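Long-range contacts in CD180 antigen (Mus musculus, PDB 3T6Q), which may cooperate with MD-1 and TLR4 in the innate immune response of B cells to bacterial lipopolysaccharide, leading to NF-kappa-B activation: residues L64-I69 and L88-L93; L83-L88 and H109-Q114; L134-N139 and K156-Q161. All coordinates share one frame; numbering follows the deposited sequence.

In the fold
The three contacts follow one another along the N-terminal part of the leucine-rich-repeat solenoid. Contact 1 joins repeats 2 and 3 through the loops that leave their strands, contact 2 joins repeats 3 and 4 mainly through strands 85-87 and 109-111, and contact 3 joins repeats 5 and 6 through strands 133-135 and 157-159. Contacts 1 and 2 share L88 and interleave along the chain. The centre of contact 2 lies about 10 Å from each of the other two centres, which are about 16 Å apart. Strands 109-111 and 133-135 are neighbours, so contact 3 continues the stack of contact 2. Residues of all three contacts reach another protein of the complex.

Contact 1: residues L64-I69 and L88-L93; sequences LTRCQI and LTANPL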
ATOM      1  N   LEU A  64       5.548  -1.960  18.632  1.00 19.47           N
ATOM      2  CA  LEU A  64       4.221  -1.384  18.403  1.00 20.50           C
ATOM      3  C   LEU A  64       3.563  -1.948  17.077  1.00 21.22           C
ATOM      4  O   LEU A  64       2.750  -1.286  16.441  1.00 18.38           O
ATOM      5  CB  LEU A  64       4.381   0.131  18.334  1.00 19.80           C
ATOM      6  CG  LEU A  64       4.950   0.783  19.624  1.00 18.03           C
ATOM      7  CD1 LEU A  64       5.409   2.203  19.334  1.00 19.88           C
ATOM      8  CD2 LEU A  64       3.960   0.732  20.761  1.00 23.20           C
ATOM      9  N   THR A  65       3.936  -3.164  16.703  1.00 19.20           N
ATOM     10  CA  THR A  65       3.377  -3.850  15.520  1.00 20.43           C
ATOM     11  C   THR A  65       1.854  -3.822  15.528  1.00 18.64           C
ATOM     12  O   THR A  65       1.231  -4.187  16.527  1.00 22.16           O
ATOM     13  CB  THR A  65       3.823  -5.324  15.484  1.00 18.96           C
ATOM     14  OG1 THR A  65       5.218  -5.380  15.217  1.00 19.13           O
ATOM     15  CG2 THR A  65       3.041  -6.137  14.398  1.00 18.64           C
ATOM     16  N   ARG A  66       1.270  -3.347  14.431  1.00 20.00           N
ATOM     17  CA  ARG A  66      -0.172  -3.371  14.235  1.00 22.13           C
ATOM     18  C   ARG A  66      -0.961  -2.847  15.477  1.00 24.56           C
ATOM     19  O   ARG A  66      -1.814  -3.562  16.054  1.00 23.86           O
ATOM     20  CB  ARG A  66      -0.680  -4.743  13.757  1.00 22.43           C
ATOM     21  CG  ARG A  66      -2.161  -4.680  13.307  1.00 26.41           C
ATOM     22  CD  ARG A  66      -2.664  -5.784  12.400  1.00 30.91           C
ATOM     23  NE  ARG A  66      -2.045  -5.693  11.083  1.00 37.70           N
ATOM     24  CZ  ARG A  66      -2.571  -5.094  10.025  1.00 30.43           C
ATOM     25  NH1 ARG A  66      -1.891  -5.075   8.914  1.00 29.32           N
ATOM     26  NH2 ARG A  66      -3.752  -4.491  10.088  1.00 37.98           N
ATOM     27  N   CYS A  67      -0.651  -1.613  15.872  1.00 22.24           N
ATOM     28  CA  CYS A  67      -1.335  -0.947  17.002  1.00 23.23           C
ATOM     29  C   CYS A  67      -2.343   0.105  16.539  1.00 23.29           C
ATOM     30  O   CYS A  67      -2.764   0.949  17.329  1.00 21.82           O
ATOM     31  CB  CYS A  67      -0.306  -0.294  17.957  1.00 21.06           C
ATOM     32  SG  CYS A  67       0.336  -1.560  19.066  1.00 23.12           S
ATOM     33  N   GLN A  68      -2.687   0.081  15.256  1.00 21.78           N
ATOM     34  CA  GLN A  68      -3.642   1.055  14.695  1.00 26.18           C
ATOM     35  C   GLN A  68      -3.181   2.517  14.869  1.00 27.07           C
ATOM     36  O   GLN A  68      -3.996   3.441  15.025  1.00 23.17           O
ATOM     37  CB  GLN A  68      -5.053   0.791  15.272  1.00 27.16           C
ATOM     38  CG  GLN A  68      -5.605  -0.560  14.849  1.00 35.10           C
ATOM     39  CD  GLN A  68      -6.926  -0.889  15.508  1.00 48.25           C
ATOM     40  OE1 GLN A  68      -7.060  -1.915  16.163  1.00 52.75           O
ATOM     41  NE2 GLN A  68      -7.911  -0.018  15.340  1.00 46.78           N
ATOM     42  N   ILE A  69      -1.867   2.750  14.795  1.00 21.88           N
ATOM     43  CA  ILE A  69      -1.322   4.090  14.947  1.00 20.53           C
ATOM     44  C   ILE A  69      -1.404   4.844  13.626  1.00 23.66           C
ATOM     45  O   ILE A  69      -0.873   4.373  12.627  1.00 21.47           O
ATOM     46  CB  ILE A  69       0.163   4.035  15.392  1.00 17.73           C
ATOM     47  CG1 ILE A  69       0.269   3.326  16.729  1.00 19.42           C
ATOM     48  CG2 ILE A  69       0.750   5.442  15.443  1.00 17.91           C
ATOM     49  CD1 ILE A  69       1.713   2.797  16.978  1.00 20.51           C
ATOM     50  N   LEU A  88       7.573  -0.474  14.245  1.00 17.05           N
ATOM     51  CA  LEU A  88       6.308   0.248  13.924  1.00 18.99           C
ATOM     52  C   LEU A  88       5.566  -0.415  12.761  1.00 19.39           C
ATOM     53  O   LEU A  88       4.716   0.194  12.098  1.00 18.54           O
ATOM     54  CB  LEU A  88       6.608   1.727  13.587  1.00 19.71           C
ATOM     55  CG  LEU A  88       6.811   2.532  14.905  1.00 22.04           C
ATOM     56  CD1 LEU A  88       7.594   3.791  14.550  1.00 21.31           C
ATOM     57  CD2 LEU A  88       5.477   2.872  15.602  1.00 22.27           C
ATOM     58  N   THR A  89       5.955  -1.644  12.488  1.00 18.99           N
ATOM     59  CA  THR A  89       5.409  -2.425  11.387  1.00 19.74           C
ATOM     60  C   THR A  89       3.870  -2.491  11.421  1.00 18.35           C
ATOM     61  O   THR A  89       3.290  -2.673  12.485  1.00 16.81           O
ATOM     62  CB  THR A  89       6.004  -3.835  11.460  1.00 18.32           C
ATOM     63  OG1 THR A  89       7.404  -3.712  11.137  1.00 18.41           O
ATOM     64  CG2 THR A  89       5.320  -4.784  10.406  1.00 17.05           C
ATOM     65  N   ALA A  90       3.256  -2.366  10.242  1.00 18.24           N
ATOM     66  CA  ALA A  90       1.823  -2.619  10.026  1.00 19.37           C
ATOM     67  C   ALA A  90       0.904  -1.595  10.730  1.00 21.64           C
ATOM     68  O   ALA A  90      -0.216  -1.937  11.156  1.00 21.05           O
ATOM     69  CB  ALA A  90       1.416  -4.042  10.389  1.00 18.55           C
ATOM     70  N   ASN A  91       1.397  -0.359  10.852  1.00 23.06           N
ATOM     71  CA  ASN A  91       0.577   0.767  11.349  1.00 22.05           C
ATOM     72  C   ASN A  91       0.225   1.683  10.186  1.00 21.38           C
ATOM     73  O   ASN A  91       1.082   1.989   9.358  1.00 20.00           O
ATOM     74  CB  ASN A  91       1.315   1.559  12.474  1.00 21.53           C
ATOM     75  CG  ASN A  91       1.333   0.805  13.755  1.00 21.35           C
ATOM     76  OD1 ASN A  91       0.281   0.666  14.419  1.00 20.12           O
ATOM     77  ND2 ASN A  91       2.487   0.223  14.088  1.00 18.77           N
ATOM     78  N   PRO A  92      -1.036   2.129  10.106  1.00 20.80           N
ATOM     79  CA  PRO A  92      -1.413   2.944   8.936  1.00 24.02           C
ATOM     80  C   PRO A  92      -1.046   4.442   9.077  1.00 26.82           C
ATOM     81  O   PRO A  92      -1.934   5.333   9.180  1.00 23.36           O
ATOM     82  CB  PRO A  92      -2.948   2.747   8.880  1.00 23.44           C
ATOM     83  CG  PRO A  92      -3.325   2.606  10.350  1.00 24.10           C
ATOM     84  CD  PRO A  92      -2.209   1.748  10.922  1.00 23.45           C
ATOM     85  N   LEU A  93       0.253   4.728   9.045  1.00 24.98           N
ATOM     86  CA  LEU A  93       0.733   6.038   9.485  1.00 20.29           C
ATOM     87  C   LEU A  93       0.391   7.107   8.455  1.00 18.23           C
ATOM     88  O   LEU A  93       0.694   6.970   7.291  1.00 21.99           O
ATOM     89  CB  LEU A  93       2.262   6.023   9.691  1.00 21.58           C
ATOM     90  CG  LEU A  93       2.777   5.018  10.726  1.00 22.93           C
ATOM     91  CD1 LEU A  93       4.305   4.962  10.756  1.00 22.63           C
ATOM     92  CD2 LEU A  93       2.225   5.404  12.098  1.00 23.73           C
TER
HETATM   93  O   HOH W   1      -2.393  -1.168  12.760  1.00 19.80           O
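N91 reaches across from its own repeat and grips the loop L64-I69 with both ends of its amide, forming one rung of the asparagine ladder of leucine-rich repeats. ND2 donates to L64 O at 2.8 Å, almost straight at 174° and within the amide plane, although it stands above the plane of the carbonyl it meets. OD1 takes two backbone donors, C67 N at 2.9 Å and I69 N at 3.0 Å, which arrive from opposite faces of its plane. Asparagine suits the place because one short, flat group offers both donors and acceptor to a buried loop whose peptide groups follow no regular strand pattern.

Around this amide lies an apolar shell. I69 crosses it obliquely, with CB, CG1 and CD1 all against OD1, while its other branch, CG2, touches L93 CD2 at 3.7 Å. L64 and L88 lie side by side, and the two leucines meet through L64 CD1 and L88 CD2. These branched side chains belong to the buried interior next to the polar rung.

The next layer sets the position of N91. Residues L88 to N91 make a type II turn in which A90 takes up the positive phi (67°), and T89 O accepts from R66 N at 2.9 Å. A90 O lies over one face of the R66 guanidinium, whose NE is bonded to the backbone of another protein's chain; the small A90 CB lies 3.8 Å from R66 NH1. A water links Q68 N to A90 O. Finally, chi1 of N91 (-74°) places CG beside its own backbone N, on the side from which ND2 can turn its second hydrogen back to L88 O at 3.0 Å.

Contact 2: residues L83-L88 and H109-Q114; sequences LDTLVL and HLFFIQ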
ATOM      1  N   LEU A  83      16.909   3.458  23.640  1.00 25.26           N
ATOM      2  CA  LEU A  83      16.179   2.578  22.705  1.00 22.60           C
ATOM      3  C   LEU A  83      17.117   1.997  21.642  1.00 21.99           C
ATOM      4  O   LEU A  83      17.851   2.733  20.970  1.00 24.38           O
ATOM      5  CB  LEU A  83      15.077   3.367  22.009  1.00 28.90           C
ATOM      6  CG  LEU A  83      13.650   2.798  21.963  1.00 34.75           C
ATOM      7  CD1 LEU A  83      12.971   3.249  20.685  1.00 23.08           C
ATOM      8  CD2 LEU A  83      13.482   1.319  22.193  1.00 28.24           C
ATOM      9  N   ASP A  84      17.109   0.672  21.530  1.00 24.11           N
ATOM     10  CA  ASP A  84      17.940  -0.046  20.545  1.00 24.58           C
ATOM     11  C   ASP A  84      17.113  -0.480  19.297  1.00 20.37           C
ATOM     12  O   ASP A  84      17.572  -0.317  18.177  1.00 22.02           O
ATOM     13  CB  ASP A  84      18.564  -1.264  21.238  1.00 30.59           C
ATOM     14  CG  ASP A  84      19.542  -2.025  20.343  1.00 40.51           C
ATOM     15  OD1 ASP A  84      20.516  -1.424  19.851  1.00 53.49           O
ATOM     16  OD2 ASP A  84      19.355  -3.240  20.146  1.00 49.61           O
ATOM     17  N   THR A  85      15.901  -1.004  19.522  1.00 19.97           N
ATOM     18  CA  THR A  85      15.022  -1.540  18.436  1.00 21.15           C
ATOM     19  C   THR A  85      13.659  -0.906  18.601  1.00 18.03           C
ATOM     20  O   THR A  85      13.122  -0.879  19.706  1.00 20.69           O
ATOM     21  CB  THR A  85      14.896  -3.078  18.550  1.00 24.52           C
ATOM     22  OG1 THR A  85      16.187  -3.635  18.303  1.00 23.05           O
ATOM     23  CG2 THR A  85      13.894  -3.703  17.497  1.00 21.51           C
ATOM     24  N   LEU A  86      13.129  -0.353  17.521  1.00 18.66           N
ATOM     25  CA  LEU A  86      11.749   0.138  17.560  1.00 17.30           C
ATOM     26  C   LEU A  86      10.974  -0.523  16.388  1.00 18.17           C
ATOM     27  O   LEU A  86      11.452  -0.502  15.266  1.00 19.47           O
ATOM     28  CB  LEU A  86      11.785   1.646  17.373  1.00 16.90           C
ATOM     29  CG  LEU A  86      10.407   2.349  17.203  1.00 17.14           C
ATOM     30  CD1 LEU A  86       9.552   2.084  18.416  1.00 17.52           C
ATOM     31  CD2 LEU A  86      10.631   3.824  16.893  1.00 17.21           C
ATOM     32  N   VAL A  87       9.837  -1.152  16.676  1.00 18.25           N
ATOM     33  CA  VAL A  87       9.080  -1.847  15.607  1.00 17.77           C
ATOM     34  C   VAL A  87       7.742  -1.119  15.395  1.00 18.45           C
ATOM     35  O   VAL A  87       6.901  -1.129  16.288  1.00 18.43           O
ATOM     36  CB  VAL A  87       8.784  -3.287  16.008  1.00 19.52           C
ATOM     37  CG1 VAL A  87       8.157  -4.080  14.841  1.00 17.54           C
ATOM     38  CG2 VAL A  87      10.059  -4.023  16.482  1.00 17.57           C
ATOM     39  N   LEU A  88       7.573  -0.474  14.245  1.00 17.05           N
ATOM     40  CA  LEU A  88       6.308   0.248  13.924  1.00 18.99           C
ATOM     41  C   LEU A  88       5.566  -0.415  12.761  1.00 19.39           C
ATOM     42  O   LEU A  88       4.716   0.194  12.098  1.00 18.54           O
ATOM     43  CB  LEU A  88       6.608   1.727  13.587  1.00 19.71           C
ATOM     44  CG  LEU A  88       6.811   2.532  14.905  1.00 22.04           C
ATOM     45  CD1 LEU A  88       7.594   3.791  14.550  1.00 21.31           C
ATOM     46  CD2 LEU A  88       5.477   2.872  15.602  1.00 22.27           C
ATOM     47  N   HIS A 109      18.092  -0.421  15.156  1.00 21.31           N
ATOM     48  CA  HIS A 109      17.245  -1.196  14.203  1.00 20.12           C
ATOM     49  C   HIS A 109      15.845  -0.626  14.228  1.00 20.53           C
ATOM     50  O   HIS A 109      15.221  -0.489  15.288  1.00 18.73           O
ATOM     51  CB  HIS A 109      17.206  -2.655  14.643  1.00 19.36           C
ATOM     52  CG  HIS A 109      18.580  -3.216  15.031  1.00 22.56           C
ATOM     53  ND1 HIS A 109      19.549  -3.431  14.129  1.00 23.11           N
ATOM     54  CD2 HIS A 109      19.119  -3.559  16.282  1.00 24.67           C
ATOM     55  CE1 HIS A 109      20.664  -3.923  14.764  1.00 24.20           C
ATOM     56  NE2 HIS A 109      20.389  -3.997  16.080  1.00 28.42           N
ATOM     57  N   LEU A 110      15.346  -0.303  13.061  1.00 20.11           N
ATOM     58  CA  LEU A 110      14.021   0.309  12.975  1.00 18.87           C
ATOM     59  C   LEU A 110      13.233  -0.486  11.938  1.00 20.92           C
ATOM     60  O   LEU A 110      13.738  -0.692  10.823  1.00 19.92           O
ATOM     61  CB  LEU A 110      14.142   1.780  12.563  1.00 17.04           C
ATOM     62  CG  LEU A 110      12.847   2.553  12.233  1.00 20.33           C
ATOM     63  CD1 LEU A 110      11.962   2.604  13.455  1.00 16.31           C
ATOM     64  CD2 LEU A 110      13.141   3.975  11.792  1.00 21.38           C
ATOM     65  N   PHE A 111      12.032  -0.935  12.318  1.00 18.09           N
ATOM     66  CA  PHE A 111      11.126  -1.680  11.398  1.00 19.39           C
ATOM     67  C   PHE A 111       9.927  -0.788  11.059  1.00 20.43           C
ATOM     68  O   PHE A 111       9.180  -0.318  11.949  1.00 18.88           O
ATOM     69  CB  PHE A 111      10.676  -2.958  12.066  1.00 19.79           C
ATOM     70  CG  PHE A 111      11.823  -3.917  12.363  1.00 23.67           C
ATOM     71  CD1 PHE A 111      12.086  -5.004  11.517  1.00 21.36           C
ATOM     72  CD2 PHE A 111      12.724  -3.661  13.428  1.00 22.39           C
ATOM     73  CE1 PHE A 111      13.136  -5.896  11.784  1.00 19.97           C
ATOM     74  CE2 PHE A 111      13.814  -4.527  13.671  1.00 25.25           C
ATOM     75  CZ  PHE A 111      14.011  -5.646  12.843  1.00 24.85           C
ATOM     76  N   PHE A 112       9.782  -0.522   9.785  1.00 19.01           N
ATOM     77  CA  PHE A 112       8.716   0.348   9.273  1.00 19.32           C
ATOM     78  C   PHE A 112       7.991  -0.398   8.134  1.00 18.36           C
ATOM     79  O   PHE A 112       7.590   0.192   7.143  1.00 17.30           O
ATOM     80  CB  PHE A 112       9.338   1.645   8.761  1.00 20.64           C
ATOM     81  CG  PHE A 112       8.772   2.874   9.394  1.00 25.06           C
ATOM     82  CD1 PHE A 112       7.865   3.672   8.697  1.00 29.88           C
ATOM     83  CD2 PHE A 112       9.165   3.249  10.683  1.00 28.43           C
ATOM     84  CE1 PHE A 112       7.336   4.812   9.269  1.00 25.83           C
ATOM     85  CE2 PHE A 112       8.651   4.414  11.259  1.00 26.91           C
ATOM     86  CZ  PHE A 112       7.727   5.168  10.559  1.00 28.89           C
ATOM     87  N   ILE A 113       7.809  -1.703   8.320  1.00 16.51           N
ATOM     88  CA  ILE A 113       7.242  -2.577   7.279  1.00 16.64           C
ATOM     89  C   ILE A 113       5.728  -2.315   7.111  1.00 16.62           C
ATOM     90  O   ILE A 113       4.987  -2.182   8.085  1.00 17.81           O
ATOM     91  CB  ILE A 113       7.572  -4.070   7.636  1.00 17.36           C
ATOM     92  CG1 ILE A 113       9.086  -4.330   7.521  1.00 15.58           C
ATOM     93  CG2 ILE A 113       6.775  -5.070   6.772  1.00 16.98           C
ATOM     94  CD1 ILE A 113       9.575  -5.572   8.279  1.00 17.23           C
ATOM     95  N   GLN A 114       5.261  -2.290   5.858  1.00 16.93           N
ATOM     96  CA  GLN A 114       3.831  -2.207   5.590  1.00 17.62           C
ATOM     97  C   GLN A 114       3.200  -1.111   6.467  1.00 17.96           C
ATOM     98  O   GLN A 114       2.243  -1.340   7.230  1.00 19.39           O
ATOM     99  CB  GLN A 114       3.089  -3.543   5.755  1.00 17.36           C
ATOM    100  CG  GLN A 114       1.762  -3.558   4.975  1.00 18.11           C
ATOM    101  CD  GLN A 114       1.012  -4.880   5.119  1.00 20.68           C
ATOM    102  OE1 GLN A 114       0.554  -5.215   6.209  1.00 20.75           O
ATOM    103  NE2 GLN A 114       0.871  -5.621   4.013  1.00 20.28           N
TER
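L86 and L110 lie side by side and point the same way on the buried face of two parallel strands, 85-87 and 109-111, whose axes run 4.9 Å apart. Both leucines hold CG anti to the backbone N (chi1 173° and 172°), so the two CG atoms stand alike; L86 CD2 meets L110 CD1 at 3.9 Å. F112 carries a buried ring into the interior: its CE2 presses on L88 CD1 at 3.5 Å, while L110 CD1 sits at the edge of the same ring. Four backbone bonds tie the two segments: H109 N to D84 O, L86 N to H109 O, F111 N to L86 O and L88 N to F111 O.

The other face, carrying T85, V87, H109 and F111, is partly exposed, although H109 and F111 are more covered here than L86 and L110 are. T85 OG1 approaches the edge of the H109 ring, 3.6 Å from CD2, and the D84 carboxylate stands nearly perpendicular to that ring; H109 ND1 has its own partner in S133 OG. F111 touches V87 CG1 with its CB, reaches T85 CG2 with its CE2, stacks on the Y135 ring and packs against a basic side chain of another protein. Leucines turned into the core from parallel strands, with variable residues on the other face, characterise the concave side of a leucine-rich-repeat solenoid.

Contact 3: residues L134-N139 and K156-Q161; sequences LYLGSN and KVLDFQ
D159 packs against the CD1 side of the Y135 ring, between repeats 5 and 6 of the leucine-rich-repeat solenoid. Its CB touches Y135 CD1 at 3.6 Å. With CG anti to the backbone N (chi1 -169°), the carboxyl carbon remains beside the same ring atom. At the tip the two oxygens part: OD2 lies 3.8 Å from Y135 CE1 and accepts from N185 ND2, while OD1 takes Q161 N at 3.0 Å. That last bond closes an Asx turn, a role that suits a short acidic side chain where the backbone leaves the strand. A water accepts from G137 N and donates a weak bond to OD1.

Past the far end of the ring, Y135 OH meets V157 CG1 at 3.7 Å. On the buried side L136 CD1 presses on F160 CE1 at 3.6 Å. Three backbone bonds, L134 N to V157 O, D159 N to L134 O and L136 N to D159 O, are followed by S138 N to Q161 O; G137, lacking a side chain, brings its CA within 3.0 Å of Q161 O. Strand 133-135 is flanked on its other side by strand 109-111, and strand 157-159 by strand 182-185, whose L184 packs against both L158 and F160.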
ATOM      1  N   LEU A 134      17.521  -0.910   8.688  1.00 21.37           N
ATOM      2  CA  LEU A 134      16.294  -0.224   8.368  1.00 23.98           C
ATOM      3  C   LEU A 134      15.421  -1.159   7.512  1.00 23.00           C
ATOM      4  O   LEU A 134      15.818  -1.487   6.381  1.00 21.28           O
ATOM      5  CB  LEU A 134      16.633   1.025   7.550  1.00 23.78           C
ATOM      6  CG  LEU A 134      15.778   2.289   7.692  1.00 29.68           C
ATOM      7  CD1 LEU A 134      15.791   3.157   6.444  1.00 30.05           C
ATOM      8  CD2 LEU A 134      14.388   2.154   8.300  1.00 29.98           C
ATOM      9  N   TYR A 135      14.239  -1.537   8.006  1.00 20.52           N
ATOM     10  CA  TYR A 135      13.346  -2.454   7.272  1.00 17.49           C
ATOM     11  C   TYR A 135      12.152  -1.655   6.736  1.00 17.67           C
ATOM     12  O   TYR A 135      11.375  -1.120   7.498  1.00 20.61           O
ATOM     13  CB  TYR A 135      12.862  -3.553   8.225  1.00 20.80           C
ATOM     14  CG  TYR A 135      13.990  -4.483   8.630  1.00 20.64           C
ATOM     15  CD1 TYR A 135      14.145  -5.743   8.011  1.00 20.95           C
ATOM     16  CD2 TYR A 135      14.916  -4.095   9.584  1.00 21.62           C
ATOM     17  CE1 TYR A 135      15.196  -6.609   8.384  1.00 20.84           C
ATOM     18  CE2 TYR A 135      15.958  -4.955   9.967  1.00 21.77           C
ATOM     19  CZ  TYR A 135      16.099  -6.189   9.351  1.00 23.58           C
ATOM     20  OH  TYR A 135      17.145  -7.033   9.748  1.00 22.26           O
ATOM     21  N   LEU A 136      12.046  -1.591   5.425  1.00 17.61           N
ATOM     22  CA  LEU A 136      11.063  -0.763   4.740  1.00 17.27           C
ATOM     23  C   LEU A 136      10.173  -1.633   3.833  1.00 18.00           C
ATOM     24  O   LEU A 136       9.619  -1.143   2.870  1.00 17.88           O
ATOM     25  CB  LEU A 136      11.838   0.235   3.914  1.00 16.80           C
ATOM     26  CG  LEU A 136      12.755   1.196   4.754  1.00 17.55           C
ATOM     27  CD1 LEU A 136      13.471   2.136   3.792  1.00 19.20           C
ATOM     28  CD2 LEU A 136      11.937   2.007   5.753  1.00 18.68           C
ATOM     29  N   GLY A 137      10.091  -2.924   4.128  1.00 20.22           N
ATOM     30  CA  GLY A 137       9.348  -3.888   3.226  1.00 20.51           C
ATOM     31  C   GLY A 137       7.848  -3.622   3.095  1.00 20.24           C
ATOM     32  O   GLY A 137       7.240  -3.011   3.990  1.00 22.54           O
ATOM     33  N   SER A 138       7.246  -4.104   2.003  1.00 18.21           N
ATOM     34  CA  SER A 138       5.764  -4.141   1.853  1.00 17.74           C
ATOM     35  C   SER A 138       5.117  -2.743   1.872  1.00 18.00           C
ATOM     36  O   SER A 138       3.979  -2.577   2.325  1.00 18.58           O
ATOM     37  CB  SER A 138       5.106  -5.043   2.901  1.00 17.39           C
ATOM     38  OG  SER A 138       5.732  -6.327   2.884  1.00 18.85           O
ATOM     39  N   ASN A 139       5.818  -1.792   1.270  1.00 17.36           N
ATOM     40  CA  ASN A 139       5.374  -0.412   1.138  1.00 18.17           C
ATOM     41  C   ASN A 139       5.127  -0.023  -0.311  1.00 19.48           C
ATOM     42  O   ASN A 139       4.913  -0.923  -1.138  1.00 25.25           O
ATOM     43  CB  ASN A 139       6.387   0.513   1.844  1.00 17.65           C
ATOM     44  CG  ASN A 139       6.247   0.440   3.352  1.00 20.06           C
ATOM     45  OD1 ASN A 139       5.120   0.461   3.883  1.00 19.99           O
ATOM     46  ND2 ASN A 139       7.360   0.323   4.042  1.00 17.66           N
ATOM     47  N   LYS A 156      24.197  -1.475   8.169  1.00 25.06           N
ATOM     48  CA  LYS A 156      24.569  -2.827   7.704  1.00 26.58           C
ATOM     49  C   LYS A 156      23.421  -3.596   6.993  1.00 30.24           C
ATOM     50  O   LYS A 156      23.708  -4.515   6.197  1.00 27.52           O
ATOM     51  CB  LYS A 156      25.074  -3.682   8.847  1.00 25.92           C
ATOM     52  CG  LYS A 156      26.282  -3.132   9.601  1.00 30.19           C
ATOM     53  CD  LYS A 156      27.446  -2.805   8.654  1.00 27.72           C
ATOM     54  CE  LYS A 156      28.608  -2.148   9.427  1.00 32.91           C
ATOM     55  NZ  LYS A 156      29.657  -1.677   8.475  1.00 35.38           N
ATOM     56  N   VAL A 157      22.154  -3.242   7.292  1.00 22.13           N
ATOM     57  CA  VAL A 157      20.950  -3.887   6.636  1.00 20.02           C
ATOM     58  C   VAL A 157      19.993  -2.841   6.091  1.00 21.55           C
ATOM     59  O   VAL A 157      19.508  -1.967   6.829  1.00 20.34           O
ATOM     60  CB  VAL A 157      20.216  -4.835   7.602  1.00 21.41           C
ATOM     61  CG1 VAL A 157      18.950  -5.417   6.975  1.00 23.68           C
ATOM     62  CG2 VAL A 157      21.150  -5.993   7.989  1.00 24.43           C
ATOM     63  N   LEU A 158      19.740  -2.886   4.792  1.00 19.84           N
ATOM     64  CA  LEU A 158      18.755  -2.033   4.208  1.00 21.79           C
ATOM     65  C   LEU A 158      17.798  -2.983   3.475  1.00 21.04           C
ATOM     66  O   LEU A 158      18.184  -3.592   2.489  1.00 19.79           O
ATOM     67  CB  LEU A 158      19.391  -1.111   3.184  1.00 23.42           C
ATOM     68  CG  LEU A 158      19.048   0.371   3.071  1.00 34.04           C
ATOM     69  CD1 LEU A 158      19.359   0.963   1.691  1.00 30.25           C
ATOM     70  CD2 LEU A 158      17.678   0.817   3.611  1.00 25.89           C
ATOM     71  N   ASP A 159      16.559  -3.074   3.936  1.00 20.78           N
ATOM     72  CA  ASP A 159      15.648  -4.096   3.449  1.00 17.31           C
ATOM     73  C   ASP A 159      14.410  -3.491   2.787  1.00 18.88           C
ATOM     74  O   ASP A 159      13.619  -2.799   3.446  1.00 17.66           O
ATOM     75  CB  ASP A 159      15.283  -4.989   4.633  1.00 18.50           C
ATOM     76  CG  ASP A 159      14.536  -6.267   4.218  1.00 19.41           C
ATOM     77  OD1 ASP A 159      13.528  -6.190   3.475  1.00 20.87           O
ATOM     78  OD2 ASP A 159      14.968  -7.374   4.637  1.00 19.38           O
ATOM     79  N   PHE A 160      14.245  -3.764   1.494  1.00 16.97           N
ATOM     80  CA  PHE A 160      13.130  -3.257   0.718  1.00 18.36           C
ATOM     81  C   PHE A 160      12.249  -4.396   0.177  1.00 18.76           C
ATOM     82  O   PHE A 160      11.602  -4.229  -0.847  1.00 18.37           O
ATOM     83  CB  PHE A 160      13.622  -2.433  -0.467  1.00 19.57           C
ATOM     84  CG  PHE A 160      14.332  -1.139  -0.118  1.00 22.04           C
ATOM     85  CD1 PHE A 160      13.614   0.049   0.111  1.00 21.40           C
ATOM     86  CD2 PHE A 160      15.734  -1.079  -0.118  1.00 23.47           C
ATOM     87  CE1 PHE A 160      14.290   1.255   0.379  1.00 24.66           C
ATOM     88  CE2 PHE A 160      16.408   0.119   0.154  1.00 23.53           C
ATOM     89  CZ  PHE A 160      15.691   1.291   0.386  1.00 22.53           C
ATOM     90  N   GLN A 161      12.222  -5.543   0.857  1.00 18.22           N
ATOM     91  CA  GLN A 161      11.473  -6.714   0.351  1.00 20.52           C
ATOM     92  C   GLN A 161      10.026  -6.323  -0.028  1.00 18.98           C
ATOM     93  O   GLN A 161       9.368  -5.650   0.739  1.00 20.47           O
ATOM     94  CB  GLN A 161      11.433  -7.806   1.425  1.00 19.88           C
ATOM     95  CG  GLN A 161      10.537  -8.980   1.013  1.00 24.58           C
ATOM     96  CD  GLN A 161      10.777 -10.280   1.769  1.00 30.92           C
ATOM     97  OE1 GLN A 161       9.877 -11.126   1.850  1.00 37.57           O
ATOM     98  NE2 GLN A 161      11.983 -10.477   2.262  1.00 27.15           N
TER
HETATM   99  O   HOH W   2      11.730  -5.087   5.320  1.00 21.01           O